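Local atomic coordinates of 16.4 kDa salivary peptide (Culex quinquefasciatus, PDB entry 7KC8), a protein that is of unknown function but is secreted in mosquito saliva, folds as a beta-trefoil and may bind sugars. Residues D2-C7 against W128-V133; V8-V13 against E39-E44; C106-G111 against G124-E129. All blocks are in the same frame, centred on the assembly; numbering follows the deposited sequence.

In the fold
All three contacts belong to one beta-trefoil chain, and strands 8-12 and 128-132, neighbours in the fold, tie them together. Contact 1 lies furthest out: the N-terminal loop meets the last strand through one backbone hydrogen bond and a proline-isoleucine touch, partly open to solvent. Contact 2, nested within the loop that contact 1 closes, is buried; it is strand pairing, with two direct backbone bonds and a water where the strands part. Contact 3 is also buried and uses strand 128-132 too, its segment overlapping that of contact 1 at Trp128 and Glu129, yet there a side chain, the Trp128 indole, makes the polar link. Phe12, from contact 2, packs against residues of contact 3.

Contact 1. Residues D2-C7 against W128-V133; sequences DVPTGC and WEIQPV
Ile130 points its CB at the loop 2-7, and its two branches part from there. CG2 stands anti to the backbone N and meets the tip of the Pro4 ring, with Ile130 CG2 3.7 Å from Pro4 CG; the two side chains cross obliquely. CG1 turns the other way, beside the backbone N and anti to the carbonyl carbon, and carries CD1 on in an extended line (chi2 -177°) toward the interior, so this branch leaves Pro4 to its sister methyl. Val8, Leu10, Ile43 and Tyr96 also touch this side chain. Pro4 CG touches the backbone as well, lying 4.0 Å from Ile130 O.

In this beta-trefoil the contact brings the N-terminal loop 2-7 up to the last strand, 128-132, and that strand pairs antiparallel with the first, 8-12, into which the loop leads. At Cys7 the chain turns a corner, and the carbonyl there receives the one hydrogen bond between the two segments, from Val133 N to Cys7 O at 2.8 Å. The N-H is aimed fairly straight (159°), but the donor sits 44° out of the carbonyl plane, above it. Pro132 adds a CA-H...O contact, with Pro132 CA 3.4 Å from Cys7 O, so a single oxygen is approached by two successive residues.

Alongside this bond, Cys7 CB rests 3.6 Å from Val133 O and 4.2 Å from Val133 CB. Its SG is directed beside the backbone N and closes the disulfide with Cys136, a second, covalent tie from this corner to the C-terminal part of the chain. At the other end of the loop, Asp2 O is hydrogen-bonded to Tyr96 OH.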
loop_
_atom_site.group_PDB
_atom_site.type_symbol
_atom_site.label_atom_id
_atom_site.label_comp_id
_atom_site.label_asym_id
_atom_site.label_seq_id
_atom_site.Cartn_x
_atom_site.Cartn_y
_atom_site.Cartn_z
ATOM N N ASP A 2 7.423 16.389 3.273
ATOM C CA ASP A 2 6.132 15.784 3.593
ATOM C C ASP A 2 6.230 14.248 3.561
ATOM O O ASP A 2 6.971 13.652 4.347
ATOM C CB ASP A 2 5.044 16.292 2.628
ATOM C CG ASP A 2 5.500 16.301 1.178
ATOM N N VAL A 3 5.485 13.606 2.669
ATOM C CA VAL A 3 5.610 12.150 2.551
ATOM C C VAL A 3 6.980 11.815 1.979
ATOM O O VAL A 3 7.421 12.468 1.022
ATOM C CB VAL A 3 4.489 11.585 1.672
ATOM N N PRO A 4 7.692 10.838 2.527
ATOM C CA PRO A 4 8.968 10.442 1.922
ATOM C C PRO A 4 8.739 9.690 0.624
ATOM O O PRO A 4 7.837 8.859 0.521
ATOM C CB PRO A 4 9.604 9.542 2.991
ATOM C CG PRO A 4 8.457 8.991 3.742
ATOM C CD PRO A 4 7.377 10.050 3.732
ATOM N N THR A 5 9.543 9.999 -0.380
ATOM C CA THR A 5 9.538 9.218 -1.607
ATOM C C THR A 5 10.763 8.321 -1.625
ATOM O O THR A 5 11.711 8.521 -0.867
ATOM C CB THR A 5 9.524 10.109 -2.849
ATOM O OG1 THR A 5 10.707 10.919 -2.881
ATOM C CG2 THR A 5 8.273 10.993 -2.862
ATOM N N GLY A 6 10.726 7.316 -2.490
ATOM C CA GLY A 6 11.800 6.344 -2.493
ATOM C C GLY A 6 11.491 5.125 -1.651
ATOM O O GLY A 6 10.320 4.768 -1.471
ATOM N N CYS A 7 12.531 4.488 -1.117
ATOM C CA CYS A 7 12.375 3.224 -0.410
ATOM C C CYS A 7 11.892 3.448 1.010
ATOM O O CYS A 7 12.500 4.208 1.774
ATOM C CB CYS A 7 13.689 2.452 -0.376
ATOM S SG CYS A 7 14.137 1.795 -1.961
ATOM N N TRP A 128 -0.210 4.916 9.444
ATOM C CA TRP A 128 0.892 4.086 9.004
ATOM C C TRP A 128 2.204 4.685 9.479
ATOM O O TRP A 128 2.343 5.906 9.571
ATOM C CB TRP A 128 0.915 3.996 7.484
ATOM C CG TRP A 128 -0.177 3.183 6.936
ATOM C CD1 TRP A 128 -1.463 3.579 6.672
ATOM C CD2 TRP A 128 -0.092 1.810 6.575
ATOM N NE1 TRP A 128 -2.185 2.521 6.154
ATOM C CE2 TRP A 128 -1.361 1.423 6.091
ATOM C CE3 TRP A 128 0.935 0.863 6.620
ATOM C CZ2 TRP A 128 -1.620 0.134 5.650
ATOM C CZ3 TRP A 128 0.673 -0.411 6.193
ATOM C CH2 TRP A 128 -0.589 -0.767 5.698
ATOM N N GLU A 129 3.177 3.829 9.748
ATOM C CA GLU A 129 4.550 4.276 9.951
ATOM C C GLU A 129 5.294 4.098 8.633
ATOM O O GLU A 129 5.395 2.976 8.121
ATOM C CB GLU A 129 5.234 3.510 11.083
ATOM N N ILE A 130 5.773 5.201 8.070
ATOM C CA ILE A 130 6.522 5.169 6.784
ATOM C C ILE A 130 7.982 5.517 7.076
ATOM O O ILE A 130 8.347 6.665 7.036
ATOM C CB ILE A 130 5.853 6.029 5.694
ATOM C CG1 ILE A 130 4.358 5.725 5.591
ATOM C CG2 ILE A 130 6.538 5.830 4.361
ATOM C CD1 ILE A 130 3.635 6.454 4.504
ATOM N N GLN A 131 8.758 4.497 7.400
ATOM C CA GLN A 131 10.177 4.632 7.786
ATOM C C GLN A 131 11.033 4.478 6.534
ATOM O O GLN A 131 10.978 3.451 5.911
ATOM C CB GLN A 131 10.451 3.654 8.927
ATOM C CG GLN A 131 11.910 3.356 9.193
ATOM C CD GLN A 131 12.271 3.404 10.653
ATOM O OE1 GLN A 131 12.177 2.421 11.373
ATOM N NE2 GLN A 131 12.691 4.571 11.096
ATOM N N PRO A 132 11.799 5.496 6.119
ATOM C CA PRO A 132 12.638 5.377 4.952
ATOM C C PRO A 132 13.750 4.343 5.131
ATOM O O PRO A 132 14.197 4.092 6.207
ATOM C CB PRO A 132 13.184 6.783 4.723
ATOM C CG PRO A 132 13.074 7.432 6.048
ATOM C CD PRO A 132 11.868 6.812 6.714
ATOM N N VAL A 133 14.160 3.766 4.017
ATOM C CA VAL A 133 15.216 2.711 4.058
ATOM C C VAL A 133 16.386 3.204 3.203
ATOM O O VAL A 133 16.134 3.635 2.059
ATOM C CB VAL A 133 14.683 1.360 3.537
ATOM C CG1 VAL A 133 15.688 0.236 3.727
ATOM C CG2 VAL A 133 13.349 0.986 4.162
#

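Contact 2. Residues V8-V13 against E39-E44; sequences VTLKFV and EEWVIE
Val8 and Trp41 form an antiparallel hydrogen-bonded pair in which both backbone groups of each residue are used. Val8 N donates a hydrogen bond to Trp41 O at 2.8 Å and 165°, and Trp41 N returns the bond to Val8 O, also 2.8 Å, almost dead straight at 178°. Each donor comes in nearly along the C=O axis of its acceptor.

Beyond this pair the chains part. The N-to-C directions of strand segments 8-12 and 40-44 make 105°, far from straight antiparallel, and Leu10 N and Glu39 O are left 4.5 Å apart, too far for a direct bond. A water fills the break: it accepts from Leu10 N at 2.8 Å and donates to Glu39 O at 2.9 Å. In this beta-trefoil strand 8-12 also pairs with 17-21 and 128-132, and Thr9 OG1 makes a weak hydrogen bond with Gln131 O of the latter. Glu39 folds its own carboxylate back on the chain, and Glu40 N bonds to Glu39 OE1 at 3.1 Å from above the carboxylate plane.

Leu10 reaches over the Trp41 indole at about a right angle and sets one methyl on a ring face, a CH-pi contact with Leu10 CD2 3.5 Å from Trp41 CG, offset toward the rim. The indole N-H, Trp41 NE1, is satisfied by Ile19 O of strand 17-21. On the same side of the strand pair as Trp41, Val8 holds CG2 in the crowded position between N and carbonyl carbon, which brings Val8 CG2 to 3.8 Å from Ile43 CD1.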
loop_
_atom_site.group_PDB
_atom_site.type_symbol
_atom_site.label_atom_id
_atom_site.label_comp_id
_atom_site.label_asym_id
_atom_site.label_seq_id
_atom_site.Cartn_x
_atom_site.Cartn_y
_atom_site.Cartn_z
ATOM N N VAL A 8 10.814 2.753 1.370
ATOM C CA VAL A 8 10.205 2.871 2.684
ATOM C C VAL A 8 9.798 1.485 3.162
ATOM O O VAL A 8 9.778 0.516 2.402
ATOM C CB VAL A 8 8.980 3.804 2.662
ATOM C CG1 VAL A 8 9.372 5.201 2.178
ATOM C CG2 VAL A 8 7.916 3.213 1.762
ATOM N N THR A 9 9.439 1.435 4.432
ATOM C CA THR A 9 8.716 0.287 5.008
ATOM C C THR A 9 7.303 0.804 5.297
ATOM O O THR A 9 7.153 1.954 5.607
ATOM C CB THR A 9 9.408 -0.364 6.204
ATOM O OG1 THR A 9 9.677 0.620 7.189
ATOM C CG2 THR A 9 10.680 -1.083 5.840
ATOM N N LEU A 10 6.307 -0.044 5.151
ATOM C CA LEU A 10 4.893 0.324 5.373
ATOM C C LEU A 10 4.377 -0.464 6.577
ATOM O O LEU A 10 4.058 -1.629 6.415
ATOM C CB LEU A 10 4.116 -0.058 4.115
ATOM C CG LEU A 10 3.863 1.037 3.093
ATOM C CD1 LEU A 10 4.755 2.244 3.281
ATOM C CD2 LEU A 10 3.925 0.504 1.682
ATOM N N LYS A 11 4.233 0.197 7.715
ATOM C CA LYS A 11 3.795 -0.469 8.958
ATOM C C LYS A 11 2.504 0.156 9.492
ATOM O O LYS A 11 2.469 1.331 9.730
ATOM C CB LYS A 11 4.965 -0.474 9.938
ATOM C CG LYS A 11 4.805 -1.311 11.189
ATOM C CD LYS A 11 5.384 -0.610 12.391
ATOM C CE LYS A 11 5.714 -1.527 13.542
ATOM N NZ LYS A 11 7.153 -1.480 13.877
ATOM N N PHE A 12 1.467 -0.653 9.602
ATOM C CA PHE A 12 0.186 -0.213 10.187
ATOM C C PHE A 12 0.390 -0.131 11.701
ATOM O O PHE A 12 0.724 -1.120 12.334
ATOM C CB PHE A 12 -0.924 -1.174 9.774
ATOM C CG PHE A 12 -2.313 -0.616 9.834
ATOM C CD1 PHE A 12 -2.662 0.500 9.106
ATOM C CD2 PHE A 12 -3.282 -1.230 10.592
ATOM C CE1 PHE A 12 -3.946 1.006 9.159
ATOM C CE2 PHE A 12 -4.566 -0.726 10.646
ATOM C CZ PHE A 12 -4.895 0.392 9.931
ATOM N N VAL A 13 0.205 1.061 12.239
ATOM C CA VAL A 13 0.435 1.383 13.671
ATOM C C VAL A 13 -0.400 0.508 14.600
ATOM O O VAL A 13 0.166 -0.078 15.501
ATOM C CB VAL A 13 0.150 2.870 13.931
ATOM C CG1 VAL A 13 0.054 3.184 15.402
ATOM C CG2 VAL A 13 1.188 3.751 13.281
ATOM N N GLU A 39 9.130 -5.679 4.793
ATOM C CA GLU A 39 9.103 -5.588 3.315
ATOM C C GLU A 39 9.452 -4.165 2.843
ATOM O O GLU A 39 9.008 -3.202 3.439
ATOM C CB GLU A 39 7.750 -6.061 2.804
ATOM C CG GLU A 39 7.725 -6.315 1.313
ATOM C CD GLU A 39 8.789 -7.260 0.794
ATOM O OE1 GLU A 39 9.823 -6.771 0.342
ATOM O OE2 GLU A 39 8.577 -8.465 0.863
ATOM N N GLU A 40 10.240 -4.057 1.783
ATOM C CA GLU A 40 10.630 -2.723 1.271
ATOM C C GLU A 40 9.723 -2.327 0.101
ATOM O O GLU A 40 9.504 -3.144 -0.769
ATOM C CB GLU A 40 12.120 -2.714 0.981
ATOM C CG GLU A 40 12.921 -2.885 2.244
ATOM C CD GLU A 40 14.365 -3.302 2.105
ATOM O OE1 GLU A 40 15.017 -2.797 1.243
ATOM O OE2 GLU A 40 14.807 -4.133 2.879
ATOM N N TRP A 41 9.183 -1.112 0.147
ATOM C CA TRP A 41 8.290 -0.591 -0.877
ATOM C C TRP A 41 8.821 0.737 -1.385
ATOM O O TRP A 41 9.643 1.385 -0.738
ATOM C CB TRP A 41 6.875 -0.387 -0.338
ATOM C CG TRP A 41 6.207 -1.642 0.049
ATOM C CD1 TRP A 41 6.335 -2.314 1.239
ATOM C CD2 TRP A 41 5.295 -2.397 -0.743
ATOM N NE1 TRP A 41 5.558 -3.442 1.226
ATOM C CE2 TRP A 41 4.906 -3.518 0.022
ATOM C CE3 TRP A 41 4.771 -2.241 -2.029
ATOM C CZ2 TRP A 41 4.027 -4.479 -0.459
ATOM C CZ3 TRP A 41 3.878 -3.198 -2.504
ATOM C CH2 TRP A 41 3.513 -4.298 -1.715
ATOM N N VAL A 42 8.323 1.168 -2.537
ATOM C CA VAL A 42 8.734 2.443 -3.109
ATOM C C VAL A 42 7.521 3.346 -3.276
ATOM O O VAL A 42 6.514 2.948 -3.869
ATOM C CB VAL A 42 9.469 2.253 -4.443
ATOM C CG1 VAL A 42 9.905 3.612 -4.991
ATOM C CG2 VAL A 42 10.659 1.351 -4.240
ATOM N N ILE A 43 7.626 4.558 -2.758
ATOM C CA ILE A 43 6.626 5.596 -2.957
ATOM C C ILE A 43 7.121 6.513 -4.070
ATOM O O ILE A 43 8.204 7.100 -3.963
ATOM C CB ILE A 43 6.381 6.387 -1.662
ATOM C CG1 ILE A 43 5.713 5.505 -0.603
ATOM C CG2 ILE A 43 5.562 7.645 -1.960
ATOM C CD1 ILE A 43 5.643 6.134 0.778
ATOM N N GLU A 44 6.337 6.641 -5.136
ATOM C CA GLU A 44 6.648 7.521 -6.257
ATOM C C GLU A 44 5.590 8.611 -6.346
ATOM O O GLU A 44 4.400 8.334 -6.188
ATOM C CB GLU A 44 6.695 6.756 -7.574
ATOM C CG GLU A 44 7.648 5.572 -7.577
ATOM C CD GLU A 44 7.523 4.722 -8.836
ATOM O OE1 GLU A 44 6.672 5.045 -9.692
ATOM O OE2 GLU A 44 8.272 3.731 -8.968
HETATM O O HOH W 1 6.556 -2.861 4.941
#

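Contact 3. Residues C106-G111 against G124-E129; sequences CLVISG and GDDLWE
Trp128 slides the outer edge of its indole between two aliphatic side chains of strand 105-109, in a buried part of the beta-trefoil. Leu107 CD2 and Ile109 CG1 lie on opposite sides of the ring plane. Leu107, its CG anti to the backbone N, brings Leu107 CD2 to 3.6 Å from Trp128 CZ2; Ile109 places Ile109 CG1 3.5 Å from Trp128 CH2. Both cross the tryptophan at about a right angle.

Between them the backbone takes the polar edge. Trp128 NE1 donates to Leu107 O over 3.1 Å, a nearly straight bond (167°) with the oxygen close to the ring plane, 7° out of it. The carbonyl is met much less squarely, since NE1 stands 64° out of the carbonyl plane, above it. The bond satisfies the one polar atom of a buried ring and fixes which way the indole lies. Phe12 completes the setting edge-to-face with Trp128.

The loop before the strand is held separately: Cys106 is joined to Cys123, just ahead of Gly124, by a disulfide. Asp126, its CG beside the backbone N, points its CB toward strand 105-109 and sets its carboxylate obliquely against Val108, with Asp126 OD2 3.2 Å from Val108 CG2.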
loop_
_atom_site.group_PDB
_atom_site.type_symbol
_atom_site.label_atom_id
_atom_site.label_comp_id
_atom_site.label_asym_id
_atom_site.label_seq_id
_atom_site.Cartn_x
_atom_site.Cartn_y
_atom_site.Cartn_z
ATOM N N CYS A 106 -9.782 4.261 2.900
ATOM C CA CYS A 106 -8.488 4.251 3.612
ATOM C C CYS A 106 -7.766 2.922 3.453
ATOM O O CYS A 106 -8.400 1.897 3.522
ATOM C CB CYS A 106 -8.684 4.511 5.097
ATOM S SG CYS A 106 -9.834 5.861 5.421
ATOM N N LEU A 107 -6.469 2.984 3.224
ATOM C CA LEU A 107 -5.705 1.738 3.245
ATOM C C LEU A 107 -5.520 1.352 4.714
ATOM O O LEU A 107 -5.223 2.205 5.543
ATOM C CB LEU A 107 -4.377 1.893 2.530
ATOM C CG LEU A 107 -3.621 0.583 2.452
ATOM C CD1 LEU A 107 -4.261 -0.337 1.438
ATOM C CD2 LEU A 107 -2.172 0.842 2.134
ATOM N N VAL A 108 -5.651 0.072 4.977
ATOM C CA VAL A 108 -5.639 -0.448 6.354
ATOM C C VAL A 108 -5.217 -1.918 6.328
ATOM O O VAL A 108 -5.322 -2.543 5.301
ATOM C CB VAL A 108 -7.088 -0.288 6.835
ATOM C CG1 VAL A 108 -7.788 -1.585 7.161
ATOM C CG2 VAL A 108 -7.282 0.799 7.863
ATOM N N ILE A 109 -4.657 -2.392 7.430
ATOM C CA ILE A 109 -4.426 -3.847 7.617
ATOM C C ILE A 109 -5.466 -4.283 8.647
ATOM O O ILE A 109 -5.497 -3.725 9.704
ATOM C CB ILE A 109 -2.983 -4.178 8.000
ATOM C CG1 ILE A 109 -2.015 -3.786 6.893
ATOM C CG2 ILE A 109 -2.867 -5.644 8.341
ATOM C CD1 ILE A 109 -0.621 -4.217 7.143
ATOM N N SER A 110 -6.291 -5.258 8.312
ATOM C CA SER A 110 -7.399 -5.667 9.164
ATOM C C SER A 110 -6.919 -6.517 10.337
ATOM O O SER A 110 -5.762 -6.946 10.408
ATOM C CB SER A 110 -8.436 -6.457 8.371
ATOM O OG SER A 110 -8.101 -7.837 8.377
ATOM N N GLY A 111 -7.843 -6.760 11.269
ATOM C CA GLY A 111 -7.545 -7.611 12.410
ATOM C C GLY A 111 -7.128 -9.015 12.020
ATOM O O GLY A 111 -6.308 -9.633 12.704
ATOM N N GLY A 124 -7.908 9.266 9.776
ATOM C CA GLY A 124 -6.973 9.804 10.754
ATOM C C GLY A 124 -6.750 8.952 11.983
ATOM O O GLY A 124 -5.884 9.297 12.792
ATOM N N ASP A 125 -7.494 7.866 12.157
ATOM C CA ASP A 125 -7.255 6.946 13.267
ATOM C C ASP A 125 -6.671 5.629 12.789
ATOM O O ASP A 125 -6.594 4.671 13.563
ATOM C CB ASP A 125 -8.544 6.700 14.055
ATOM C CG ASP A 125 -8.721 7.683 15.204
ATOM O OD1 ASP A 125 -7.924 7.610 16.167
ATOM O OD2 ASP A 125 -9.641 8.531 15.145
ATOM N N ASP A 126 -6.264 5.559 11.523
ATOM C CA ASP A 126 -5.740 4.338 10.925
ATOM C C ASP A 126 -4.417 4.672 10.238
ATOM O O ASP A 126 -4.301 4.647 9.010
ATOM C CB ASP A 126 -6.746 3.744 9.965
ATOM C CG ASP A 126 -7.898 3.104 10.683
ATOM O OD1 ASP A 126 -8.811 3.832 11.126
ATOM O OD2 ASP A 126 -7.885 1.865 10.803
ATOM N N LEU A 127 -3.422 4.975 11.056
ATOM C CA LEU A 127 -2.189 5.583 10.605
ATOM C C LEU A 127 -1.120 4.540 10.321
ATOM O O LEU A 127 -1.104 3.444 10.887
ATOM C CB LEU A 127 -1.665 6.583 11.641
ATOM C CG LEU A 127 -2.604 7.723 12.031
ATOM C CD1 LEU A 127 -1.896 8.725 12.945
ATOM C CD2 LEU A 127 -3.156 8.424 10.785
ATOM N N TRP A 128 -0.210 4.916 9.444
ATOM C CA TRP A 128 0.892 4.086 9.004
ATOM C C TRP A 128 2.204 4.685 9.479
ATOM O O TRP A 128 2.343 5.906 9.571
ATOM C CB TRP A 128 0.915 3.996 7.484
ATOM C CG TRP A 128 -0.177 3.183 6.936
ATOM C CD1 TRP A 128 -1.463 3.579 6.672
ATOM C CD2 TRP A 128 -0.092 1.810 6.575
ATOM N NE1 TRP A 128 -2.185 2.521 6.154
ATOM C CE2 TRP A 128 -1.361 1.423 6.091
ATOM C CE3 TRP A 128 0.935 0.863 6.620
ATOM C CZ2 TRP A 128 -1.620 0.134 5.650
ATOM C CZ3 TRP A 128 0.673 -0.411 6.193
ATOM C CH2 TRP A 128 -0.589 -0.767 5.698
ATOM N N GLU A 129 3.177 3.829 9.748
ATOM C CA GLU A 129 4.550 4.276 9.951
ATOM C C GLU A 129 5.294 4.098 8.633
ATOM O O GLU A 129 5.395 2.976 8.121
ATOM C CB GLU A 129 5.234 3.510 11.083
#